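Local coordinates for protein halogenase PltM (Pseudomonas fluorescens, PDB 6BZN) that halogenates phenolic substrates with unusual tolerance of substrate and halide, as a flavoprotein that binds FAD, at residues A[42-47]-A[81-86]; A[71-76]-A[357-362]; A[109-114]-A[247-252]; A[123-128]-A[408-413]. All blocks are in the same frame, centred on the assembly; numbering follows the deposited sequence.

Contact 1. Residues A[42-47]-A[81-86]; sequences LAKSGL and FDIPEI
K44 reaches across to D82 with its ammonium group, and both polar links it makes there are long. The NZ of K44 stands 3.5 Å from OD2 of D82, a salt bridge whose hydrogen bond is weak, and the bond from the same nitrogen to the D82 backbone O is weak too. A water gives the firmer path: it accepts from K44 NZ at 2.9 Å and donates to the carbonyl O of D82.

The lysine chain gets there by leaving CB with CG anti to the backbone N (chi1 169°) and bending at chi2 and chi4. On the way CG of K44 comes 3.5 Å from the carbonyl O of F81. CD1 of I83 packs at 3.8 Å against CB of K44, the two side chains running alongside each other but pointing opposite ways. S45 adds a contact between its OG and CD1 of F81 at 3.7 Å, oblique to the ring, while that hydroxyl is hydrogen-bonded to the V41 carbonyl. G46, with positive phi, closes helix 33-44 in a Schellman motif.

The contact thus joins the C-terminal end of the helix that follows the first strand of the probable Rossmann-type nucleotide-binding unit to the turn before helix 84-88. With K44 and D82 both exposed and their direct bonds weak, the ion pair probably contributes modestly, alongside the buried F81 and I83.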
# COMPACT_ATOMS: atom_id res chain seq x y z
N LEU A 42 7.44 6.40 19.20
CA LEU A 42 7.56 5.87 20.55
C LEU A 42 8.76 6.49 21.29
O LEU A 42 8.60 6.90 22.44
CB LEU A 42 7.67 4.35 20.53
CG LEU A 42 6.43 3.62 19.99
CD1 LEU A 42 6.68 2.13 20.02
CD2 LEU A 42 5.16 3.93 20.74
N ALA A 43 9.91 6.61 20.62
CA ALA A 43 11.09 7.22 21.24
C ALA A 43 10.82 8.70 21.57
O ALA A 43 11.13 9.18 22.67
CB ALA A 43 12.31 7.09 20.35
N LYS A 44 10.22 9.42 20.63
CA LYS A 44 9.80 10.81 20.84
C LYS A 44 8.94 10.97 22.10
O LYS A 44 9.09 11.95 22.85
CB LYS A 44 9.06 11.32 19.61
CG LYS A 44 8.33 12.64 19.77
CD LYS A 44 9.27 13.81 19.96
CE LYS A 44 8.48 15.05 20.35
NZ LYS A 44 9.13 16.27 19.82
N SER A 45 8.06 9.99 22.32
CA SER A 45 7.06 10.02 23.40
C SER A 45 7.57 9.57 24.78
O SER A 45 6.78 9.52 25.73
CB SER A 45 5.88 9.13 22.99
OG SER A 45 5.33 9.56 21.76
N GLY A 46 8.85 9.20 24.87
CA GLY A 46 9.50 8.88 26.16
C GLY A 46 9.80 7.41 26.41
O GLY A 46 10.16 7.04 27.54
N LEU A 47 9.65 6.55 25.39
CA LEU A 47 10.00 5.13 25.52
C LEU A 47 11.43 4.85 25.04
O LEU A 47 11.92 5.52 24.14
CB LEU A 47 9.02 4.24 24.75
CG LEU A 47 7.53 4.36 25.07
CD1 LEU A 47 6.75 3.20 24.47
CD2 LEU A 47 7.28 4.44 26.56
N PHE A 81 2.32 13.18 16.74
CA PHE A 81 3.51 13.00 17.59
C PHE A 81 4.53 14.14 17.51
O PHE A 81 5.60 14.02 18.10
CB PHE A 81 4.15 11.62 17.30
CG PHE A 81 3.24 10.48 17.63
CD1 PHE A 81 3.05 10.10 18.95
CD2 PHE A 81 2.54 9.81 16.63
CE1 PHE A 81 2.18 9.06 19.27
CE2 PHE A 81 1.68 8.76 16.95
CZ PHE A 81 1.50 8.39 18.27
N ASP A 82 4.18 15.23 16.83
CA ASP A 82 5.06 16.41 16.70
C ASP A 82 6.45 16.04 16.16
O ASP A 82 7.47 16.38 16.75
CB ASP A 82 5.16 17.18 18.05
CG ASP A 82 6.04 18.45 17.95
OD1 ASP A 82 5.94 19.18 16.93
OD2 ASP A 82 6.85 18.71 18.89
N ILE A 83 6.47 15.31 15.04
CA ILE A 83 7.70 15.06 14.32
C ILE A 83 7.52 15.60 12.92
O ILE A 83 7.05 14.88 12.04
CB ILE A 83 8.08 13.56 14.30
CG1 ILE A 83 8.09 13.00 15.72
CG2 ILE A 83 9.44 13.40 13.65
CD1 ILE A 83 8.49 11.54 15.86
N PRO A 84 7.91 16.86 12.68
CA PRO A 84 7.75 17.45 11.34
C PRO A 84 8.31 16.66 10.15
O PRO A 84 7.71 16.67 9.07
CB PRO A 84 8.50 18.78 11.44
CG PRO A 84 8.43 19.14 12.87
CD PRO A 84 8.32 17.88 13.67
N GLU A 85 9.46 16.00 10.32
CA GLU A 85 10.12 15.31 9.20
C GLU A 85 9.29 14.17 8.63
O GLU A 85 9.46 13.82 7.48
CB GLU A 85 11.53 14.78 9.55
CG GLU A 85 12.60 15.87 9.59
CD GLU A 85 14.03 15.33 9.60
OE1 GLU A 85 14.27 14.21 10.11
OE2 GLU A 85 14.93 16.06 9.09
N ILE A 86 8.40 13.60 9.43
CA ILE A 86 7.51 12.56 8.93
C ILE A 86 6.60 13.13 7.82
O ILE A 86 6.39 12.47 6.80
CB ILE A 86 6.70 11.89 10.06
CG1 ILE A 86 7.64 11.11 10.98
CG2 ILE A 86 5.66 10.93 9.50
CD1 ILE A 86 6.96 10.51 12.19
O HOH W 1 10.32 16.15 17.16

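Contact 2. Residues A[71-76]-A[357-362]; sequences GFLLRL and TFESIL
L74 lies over one face of the F358 ring, where helix 68-81 packs on helix 352-374. CD2 of L74 sits 3.8 Å from the ring centroid of F358, only 11° off the normal, a CH-pi contact aimed at the middle of the ring. CG of L74 also approaches CE2 of F358 at 3.7 Å, so one branch and the branch point rest on the same aromatic surface. F358 turns its ring there with CG anti to the carbonyl carbon (chi1 -61°).

Next to this pair the helices come closest at L73, whose CB meets CB of F358 at 3.7 Å. Its two methyls then diverge in role: CD1 lies by the backbone N of E359, whereas CD2 packs against CD2 of L362 at 3.8 Å. That same L362 methyl touches CB of L76 at 3.7 Å, and the two leucine chains cross at about a right angle. No hydrogen bond spans the segments. The carboxylate of E359 is engaged by R363, one turn further along its own helix.

The axes of segments 71-76 and 357-362 come within 9.1 Å of each other at 26°, close to parallel, and every touching residue is buried. Helix 33-44 lies alongside, with L37 against L74 and I33 against F358; I33, like L354, whose side chain is close to F358, binds FAD in another structure of this protein. On another side L76 packs on L435, placing the pair between helix 33-44 of the nucleotide-binding part and the long helix 410-441.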
# COMPACT_ATOMS: atom_id res chain seq x y z
N GLY A 71 -0.65 9.70 2.22
CA GLY A 71 -0.13 11.04 2.48
C GLY A 71 -0.78 11.68 3.70
O GLY A 71 -0.10 12.26 4.53
N PHE A 72 -2.10 11.57 3.81
CA PHE A 72 -2.82 12.07 4.98
C PHE A 72 -2.39 11.35 6.25
O PHE A 72 -2.24 12.00 7.27
CB PHE A 72 -4.34 11.98 4.82
CG PHE A 72 -4.91 13.03 3.90
CD1 PHE A 72 -4.73 14.39 4.16
CD2 PHE A 72 -5.66 12.65 2.79
CE1 PHE A 72 -5.25 15.35 3.29
CE2 PHE A 72 -6.19 13.61 1.93
CZ PHE A 72 -5.98 14.95 2.18
N LEU A 73 -2.16 10.04 6.16
CA LEU A 73 -1.72 9.26 7.30
C LEU A 73 -0.33 9.66 7.76
O LEU A 73 -0.08 9.75 8.96
CB LEU A 73 -1.79 7.75 7.01
CG LEU A 73 -3.23 7.28 6.86
CD1 LEU A 73 -3.27 5.93 6.16
CD2 LEU A 73 -3.96 7.26 8.21
N LEU A 74 0.58 9.93 6.83
CA LEU A 74 1.91 10.40 7.23
C LEU A 74 1.80 11.76 7.92
O LEU A 74 2.46 12.00 8.94
CB LEU A 74 2.88 10.49 6.06
CG LEU A 74 3.40 9.15 5.55
CD1 LEU A 74 4.05 9.34 4.18
CD2 LEU A 74 4.38 8.51 6.52
N ARG A 75 0.97 12.64 7.38
CA ARG A 75 0.76 13.96 7.99
C ARG A 75 0.11 13.83 9.38
O ARG A 75 0.47 14.57 10.30
CB ARG A 75 -0.07 14.87 7.07
CG ARG A 75 0.70 15.38 5.85
CD ARG A 75 -0.22 16.04 4.81
NE ARG A 75 -0.67 17.38 5.22
CZ ARG A 75 -1.72 18.05 4.71
NH1 ARG A 75 -2.48 17.54 3.74
NH2 ARG A 75 -2.02 19.25 5.20
N LEU A 76 -0.83 12.89 9.52
CA LEU A 76 -1.44 12.62 10.83
C LEU A 76 -0.41 12.11 11.85
O LEU A 76 -0.37 12.58 12.99
CB LEU A 76 -2.60 11.63 10.71
CG LEU A 76 -3.90 12.22 10.13
CD1 LEU A 76 -4.84 11.11 9.68
CD2 LEU A 76 -4.58 13.12 11.16
N THR A 357 -0.54 -0.01 6.71
CA THR A 357 0.64 0.17 7.57
C THR A 357 0.62 1.47 8.39
O THR A 357 0.78 1.43 9.62
CB THR A 357 1.93 0.08 6.75
OG1 THR A 357 2.04 -1.23 6.19
CG2 THR A 357 3.18 0.36 7.61
N PHE A 358 0.47 2.61 7.74
CA PHE A 358 0.57 3.88 8.45
C PHE A 358 -0.61 4.05 9.40
O PHE A 358 -0.45 4.60 10.49
CB PHE A 358 0.68 5.08 7.50
CG PHE A 358 1.90 5.04 6.59
CD1 PHE A 358 3.09 4.46 7.00
CD2 PHE A 358 1.85 5.62 5.34
CE1 PHE A 358 4.19 4.44 6.16
CE2 PHE A 358 2.95 5.60 4.49
CZ PHE A 358 4.12 5.00 4.90
N GLU A 359 -1.79 3.59 8.99
CA GLU A 359 -2.96 3.70 9.87
C GLU A 359 -2.77 2.81 11.09
O GLU A 359 -3.09 3.22 12.21
CB GLU A 359 -4.27 3.36 9.16
CG GLU A 359 -5.46 3.61 10.09
CD GLU A 359 -6.81 3.45 9.44
OE1 GLU A 359 -6.90 3.55 8.20
OE2 GLU A 359 -7.79 3.23 10.20
N SER A 360 -2.21 1.62 10.90
CA SER A 360 -2.01 0.70 12.02
C SER A 360 -1.03 1.28 13.04
O SER A 360 -1.23 1.16 14.26
CB SER A 360 -1.55 -0.69 11.53
OG SER A 360 -1.56 -1.60 12.61
N ILE A 361 0.02 1.94 12.56
CA ILE A 361 0.98 2.59 13.47
C ILE A 361 0.28 3.68 14.28
O ILE A 361 0.46 3.79 15.50
CB ILE A 361 2.20 3.16 12.71
CG1 ILE A 361 2.98 2.03 12.05
CG2 ILE A 361 3.11 3.96 13.65
CD1 ILE A 361 3.96 2.51 10.98
N LEU A 362 -0.54 4.46 13.58
CA LEU A 362 -1.27 5.55 14.17
C LEU A 362 -2.25 5.08 15.26
O LEU A 362 -2.41 5.75 16.29
CB LEU A 362 -2.00 6.28 13.05
CG LEU A 362 -2.61 7.65 13.23
CD1 LEU A 362 -1.67 8.65 13.87
CD2 LEU A 362 -3.05 8.10 11.84

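Contact 3. Residues A[109-114]-A[247-252]; sequences GFSFAW and STLHHI
H250 bonds to the carbonyl of S111 across two neighbouring parallel strands of a seven-stranded mixed sheet, with the segment axes 4.6 Å apart. F110 to W114 pair in register with T248 to I252, and backbone bonds alternate along the join.

The side chain of H250 can be followed outward from the strand. Its CB lies 3.4 Å from CD2 of F112, on the sheet face that also carries F110. CG then comes beneath CE2 of F112, where the two rings form an offset stack with centroids 4.3 Å apart and planes at 23°. With chi1 at -56°, CG stands beside its own backbone N, and ND1 swings back to donate to the carbonyl O of S111 at 2.9 Å, a partner lying near the imidazole plane. Farther out, CE1 meets CG of F110 at 3.8 Å, the imidazole edge turned to the phenyl face in an edge-to-face pair with planes at 66°. Beyond the two segments W257 also meets the imidazole. A leucine in place of H250 would probably cost the S111 carbonyl its second donor and both phenylalanines their aromatic partner.

On the other sheet face the OG of S111 donates to OG of S247 at 2.7 Å, and that serine is in turn bonded to the L244 carbonyl. F110 and T248 adjoin the side chains of S351 and A65, residues that bind FAD in another structure of this protein. The carbonyl O of S111 is gripped twice: the backbone N of H250, at 2.8 Å, and its ND1 reach that oxygen from opposite faces of the carbonyl plane.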
# COMPACT_ATOMS: atom_id res chain seq x y z
N GLY A 109 -1.79 10.87 -10.36
CA GLY A 109 -2.93 9.97 -10.27
C GLY A 109 -2.56 8.54 -10.62
O GLY A 109 -1.39 8.24 -10.91
N PHE A 110 -3.55 7.67 -10.56
CA PHE A 110 -3.45 6.29 -11.06
C PHE A 110 -4.02 6.28 -12.47
O PHE A 110 -5.08 6.85 -12.71
CB PHE A 110 -4.26 5.32 -10.19
CG PHE A 110 -3.61 4.90 -8.87
CD1 PHE A 110 -2.29 5.21 -8.53
CD2 PHE A 110 -4.34 4.11 -7.98
CE1 PHE A 110 -1.73 4.77 -7.33
CE2 PHE A 110 -3.79 3.69 -6.76
CZ PHE A 110 -2.48 4.01 -6.44
N SER A 111 -3.33 5.64 -13.41
CA SER A 111 -3.85 5.46 -14.76
C SER A 111 -3.89 3.98 -15.09
O SER A 111 -3.06 3.19 -14.60
CB SER A 111 -3.02 6.23 -15.78
OG SER A 111 -1.69 5.76 -15.80
N PHE A 112 -4.86 3.61 -15.92
CA PHE A 112 -5.10 2.22 -16.28
C PHE A 112 -5.29 2.14 -17.78
O PHE A 112 -6.13 2.84 -18.31
CB PHE A 112 -6.34 1.68 -15.57
CG PHE A 112 -6.26 1.76 -14.06
CD1 PHE A 112 -6.62 2.93 -13.40
CD2 PHE A 112 -5.77 0.70 -13.32
CE1 PHE A 112 -6.51 3.02 -12.02
CE2 PHE A 112 -5.66 0.78 -11.94
CZ PHE A 112 -6.04 1.94 -11.29
N ALA A 113 -4.49 1.31 -18.46
CA ALA A 113 -4.63 1.07 -19.89
C ALA A 113 -4.85 -0.42 -20.10
O ALA A 113 -4.09 -1.24 -19.58
CB ALA A 113 -3.38 1.52 -20.62
N TRP A 114 -5.91 -0.76 -20.84
CA TRP A 114 -6.35 -2.15 -20.99
C TRP A 114 -5.87 -2.72 -22.32
O TRP A 114 -5.76 -1.99 -23.33
CB TRP A 114 -7.88 -2.23 -20.87
CG TRP A 114 -8.47 -3.60 -20.99
CD1 TRP A 114 -8.67 -4.52 -19.99
CD2 TRP A 114 -8.94 -4.22 -22.19
NE1 TRP A 114 -9.24 -5.66 -20.49
CE2 TRP A 114 -9.42 -5.50 -21.84
CE3 TRP A 114 -9.01 -3.80 -23.52
CZ2 TRP A 114 -9.97 -6.38 -22.78
CZ3 TRP A 114 -9.56 -4.68 -24.47
CH2 TRP A 114 -10.02 -5.95 -24.09
N SER A 247 2.25 9.47 -13.63
CA SER A 247 1.21 8.72 -12.94
C SER A 247 1.74 7.33 -12.60
O SER A 247 2.74 6.88 -13.17
CB SER A 247 -0.02 8.58 -13.84
OG SER A 247 0.13 7.54 -14.79
N THR A 248 1.06 6.66 -11.69
CA THR A 248 1.24 5.23 -11.51
C THR A 248 0.42 4.54 -12.59
O THR A 248 -0.80 4.49 -12.52
CB THR A 248 0.74 4.79 -10.15
OG1 THR A 248 1.32 5.65 -9.15
CG2 THR A 248 1.06 3.33 -9.86
N LEU A 249 1.11 3.99 -13.59
CA LEU A 249 0.48 3.43 -14.76
C LEU A 249 0.32 1.93 -14.58
O LEU A 249 1.30 1.23 -14.27
CB LEU A 249 1.31 3.77 -15.99
CG LEU A 249 1.07 3.05 -17.31
CD1 LEU A 249 -0.37 3.19 -17.76
CD2 LEU A 249 2.03 3.63 -18.34
N HIS A 250 -0.91 1.46 -14.79
CA HIS A 250 -1.29 0.06 -14.66
C HIS A 250 -1.72 -0.42 -16.04
O HIS A 250 -2.74 0.04 -16.56
CB HIS A 250 -2.49 -0.08 -13.72
CG HIS A 250 -2.30 0.50 -12.36
ND1 HIS A 250 -2.23 1.86 -12.12
CD2 HIS A 250 -2.23 -0.09 -11.14
CE1 HIS A 250 -2.09 2.07 -10.82
NE2 HIS A 250 -2.08 0.90 -10.20
N HIS A 251 -0.94 -1.31 -16.65
CA HIS A 251 -1.35 -1.98 -17.88
C HIS A 251 -2.06 -3.25 -17.46
O HIS A 251 -1.45 -4.11 -16.82
CB HIS A 251 -0.14 -2.33 -18.72
CG HIS A 251 0.49 -1.16 -19.36
ND1 HIS A 251 -0.15 -0.39 -20.31
CD2 HIS A 251 1.72 -0.61 -19.21
CE1 HIS A 251 0.65 0.58 -20.71
NE2 HIS A 251 1.79 0.46 -20.07
N ILE A 252 -3.35 -3.34 -17.78
CA ILE A 252 -4.18 -4.43 -17.28
C ILE A 252 -4.64 -5.30 -18.44
O ILE A 252 -4.81 -4.83 -19.58
CB ILE A 252 -5.37 -3.90 -16.43
CG1 ILE A 252 -6.25 -2.93 -17.23
CG2 ILE A 252 -4.84 -3.20 -15.19
CD1 ILE A 252 -7.58 -2.58 -16.58

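Contact 4. Residues A[123-128]-A[408-413]; sequences PDHLVA and SDFHLW
F410 lays its ring flat against the backbone of H125 and gives up more surface than any other residue here. CA of H125 stands over the ring centre, 3.5 Å from the centroid of F410 and 8° off the normal, a CH-pi contact made by the main chain. Close by, the backbone atom C of H125 is 3.3 Å from CE1 of F410. The phenyl reaches this position with CG anti to its backbone nitrogen (chi1 172°).

The imidazole of H125 lies nearly parallel to the phenyl, planes at 23°, yet slid so far that the rings barely overlap. Instead CB of F410 comes over one imidazole face, 4.3 Å from the H125 ring centroid. H125 is the centre of an inverse gamma turn, which leads into strand 126-131 at the margin of the mixed sheet; F410 opens helix 410-441, where D409 is the N-cap, its OD2 accepting from the backbone N of L412 at 3.0 Å. Without the phenyl, as with an alanine at F410, the H125 turn would probably lose its aromatic cover and a gap open beside V127.

V127 touches two aromatic side chains of the helix, F410 and W413, with different branches. Its CG1 approaches CZ of F410 at 4.0 Å, while CG2 meets the edge of the W413 indole near its plane, 3.6 Å from NE1. Behind this seam W114 meets both H125 and F410, and F112 packs against the indole of W413.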
# COMPACT_ATOMS: atom_id res chain seq x y z
N PRO A 123 -5.58 3.50 -27.42
CA PRO A 123 -5.45 4.59 -26.44
C PRO A 123 -6.76 5.18 -25.91
O PRO A 123 -6.72 6.06 -25.06
CB PRO A 123 -4.65 5.67 -27.18
CG PRO A 123 -4.41 5.18 -28.54
CD PRO A 123 -5.06 3.86 -28.75
N ASP A 124 -7.92 4.72 -26.39
CA ASP A 124 -9.20 5.04 -25.77
C ASP A 124 -9.64 4.05 -24.68
O ASP A 124 -10.63 4.29 -24.01
CB ASP A 124 -10.28 5.15 -26.83
CG ASP A 124 -9.94 6.21 -27.86
OD1 ASP A 124 -9.57 7.33 -27.45
OD2 ASP A 124 -10.00 5.90 -29.07
N HIS A 125 -8.89 2.97 -24.48
CA HIS A 125 -9.15 2.03 -23.38
C HIS A 125 -8.31 2.40 -22.17
O HIS A 125 -7.54 1.57 -21.67
CB HIS A 125 -8.87 0.59 -23.84
CG HIS A 125 -9.81 0.12 -24.90
ND1 HIS A 125 -9.54 -0.97 -25.70
CD2 HIS A 125 -11.02 0.58 -25.29
CE1 HIS A 125 -10.55 -1.16 -26.53
NE2 HIS A 125 -11.46 -0.24 -26.30
N LEU A 126 -8.49 3.65 -21.72
CA LEU A 126 -7.78 4.27 -20.60
C LEU A 126 -8.75 4.91 -19.61
O LEU A 126 -9.76 5.50 -20.02
CB LEU A 126 -6.86 5.40 -21.10
CG LEU A 126 -5.43 5.12 -21.50
CD1 LEU A 126 -5.35 3.97 -22.48
CD2 LEU A 126 -4.81 6.39 -22.08
N VAL A 127 -8.45 4.82 -18.32
CA VAL A 127 -9.06 5.69 -17.32
C VAL A 127 -7.94 6.24 -16.45
O VAL A 127 -6.94 5.55 -16.19
CB VAL A 127 -10.15 4.99 -16.44
CG1 VAL A 127 -11.35 4.60 -17.28
CG2 VAL A 127 -9.61 3.77 -15.71
N ALA A 128 -8.09 7.48 -16.01
CA ALA A 128 -7.09 8.11 -15.15
C ALA A 128 -7.73 9.26 -14.38
O ALA A 128 -7.81 10.36 -14.90
CB ALA A 128 -5.90 8.60 -15.97
N SER A 408 -10.95 -8.39 -17.30
CA SER A 408 -11.35 -9.12 -18.52
C SER A 408 -11.87 -8.26 -19.67
O SER A 408 -11.92 -8.74 -20.79
CB SER A 408 -12.43 -10.17 -18.21
OG SER A 408 -13.58 -9.55 -17.66
N ASP A 409 -12.27 -7.02 -19.41
CA ASP A 409 -12.92 -6.19 -20.43
C ASP A 409 -12.78 -4.71 -20.06
O ASP A 409 -12.95 -4.34 -18.90
CB ASP A 409 -14.41 -6.58 -20.49
CG ASP A 409 -15.20 -5.72 -21.45
OD1 ASP A 409 -15.02 -5.87 -22.67
OD2 ASP A 409 -16.00 -4.88 -20.98
N PHE A 410 -12.43 -3.86 -21.03
CA PHE A 410 -12.22 -2.46 -20.70
C PHE A 410 -13.47 -1.78 -20.16
O PHE A 410 -13.41 -1.08 -19.17
CB PHE A 410 -11.66 -1.62 -21.84
CG PHE A 410 -11.65 -0.17 -21.50
CD1 PHE A 410 -10.74 0.31 -20.56
CD2 PHE A 410 -12.64 0.69 -21.98
CE1 PHE A 410 -10.76 1.63 -20.16
CE2 PHE A 410 -12.66 2.02 -21.58
CZ PHE A 410 -11.73 2.49 -20.67
N HIS A 411 -14.62 -1.96 -20.84
CA HIS A 411 -15.85 -1.31 -20.39
C HIS A 411 -16.18 -1.72 -18.94
O HIS A 411 -16.51 -0.87 -18.11
CB HIS A 411 -17.03 -1.58 -21.34
CG HIS A 411 -18.31 -0.95 -20.90
ND1 HIS A 411 -18.50 0.42 -20.87
CD2 HIS A 411 -19.47 -1.49 -20.45
CE1 HIS A 411 -19.71 0.69 -20.42
NE2 HIS A 411 -20.32 -0.45 -20.15
N LEU A 412 -16.03 -3.01 -18.65
CA LEU A 412 -16.25 -3.51 -17.29
C LEU A 412 -15.27 -2.85 -16.32
O LEU A 412 -15.68 -2.37 -15.25
CB LEU A 412 -16.12 -5.04 -17.25
CG LEU A 412 -16.25 -5.75 -15.90
CD1 LEU A 412 -17.55 -5.40 -15.21
CD2 LEU A 412 -16.12 -7.25 -16.10
N TRP A 413 -13.99 -2.78 -16.70
CA TRP A 413 -13.01 -2.09 -15.87
C TRP A 413 -13.43 -0.64 -15.62
O TRP A 413 -13.38 -0.15 -14.49
CB TRP A 413 -11.59 -2.13 -16.45
CG TRP A 413 -10.69 -1.37 -15.57
CD1 TRP A 413 -10.24 -0.09 -15.76
CD2 TRP A 413 -10.22 -1.78 -14.29
NE1 TRP A 413 -9.50 0.30 -14.68
CE2 TRP A 413 -9.47 -0.71 -13.77
CE3 TRP A 413 -10.35 -2.95 -13.54
CZ2 TRP A 413 -8.83 -0.79 -12.52
CZ3 TRP A 413 -9.73 -3.03 -12.31
CH2 TRP A 413 -8.98 -1.95 -11.81

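How the contacts relate
Contacts 1 and 2 lie on one side of the chain's centre, contacts 3 and 4 on the other. The first pair, with centres 13 Å apart, joins through consecutive helices 68-81 and 84-88, I86 CG2 lying 3.4 Å from L74 O. The second pair, 10 Å apart between centres, shares the mixed sheet: strands 109-114 and 126-131 are neighbours, probably hydrogen-bonded from F112 N to V127 O. Along the chain contacts 1 and 2 interleave, contact 3 is nested inside contact 2, and contact 4 crosses both 2 and 3. Contacts 1 and 4 are farthest apart, 44 Å between centres. Helix 410-441, packing near contact 2 and starting at contact 4, ties the nucleotide-binding side to that sheet.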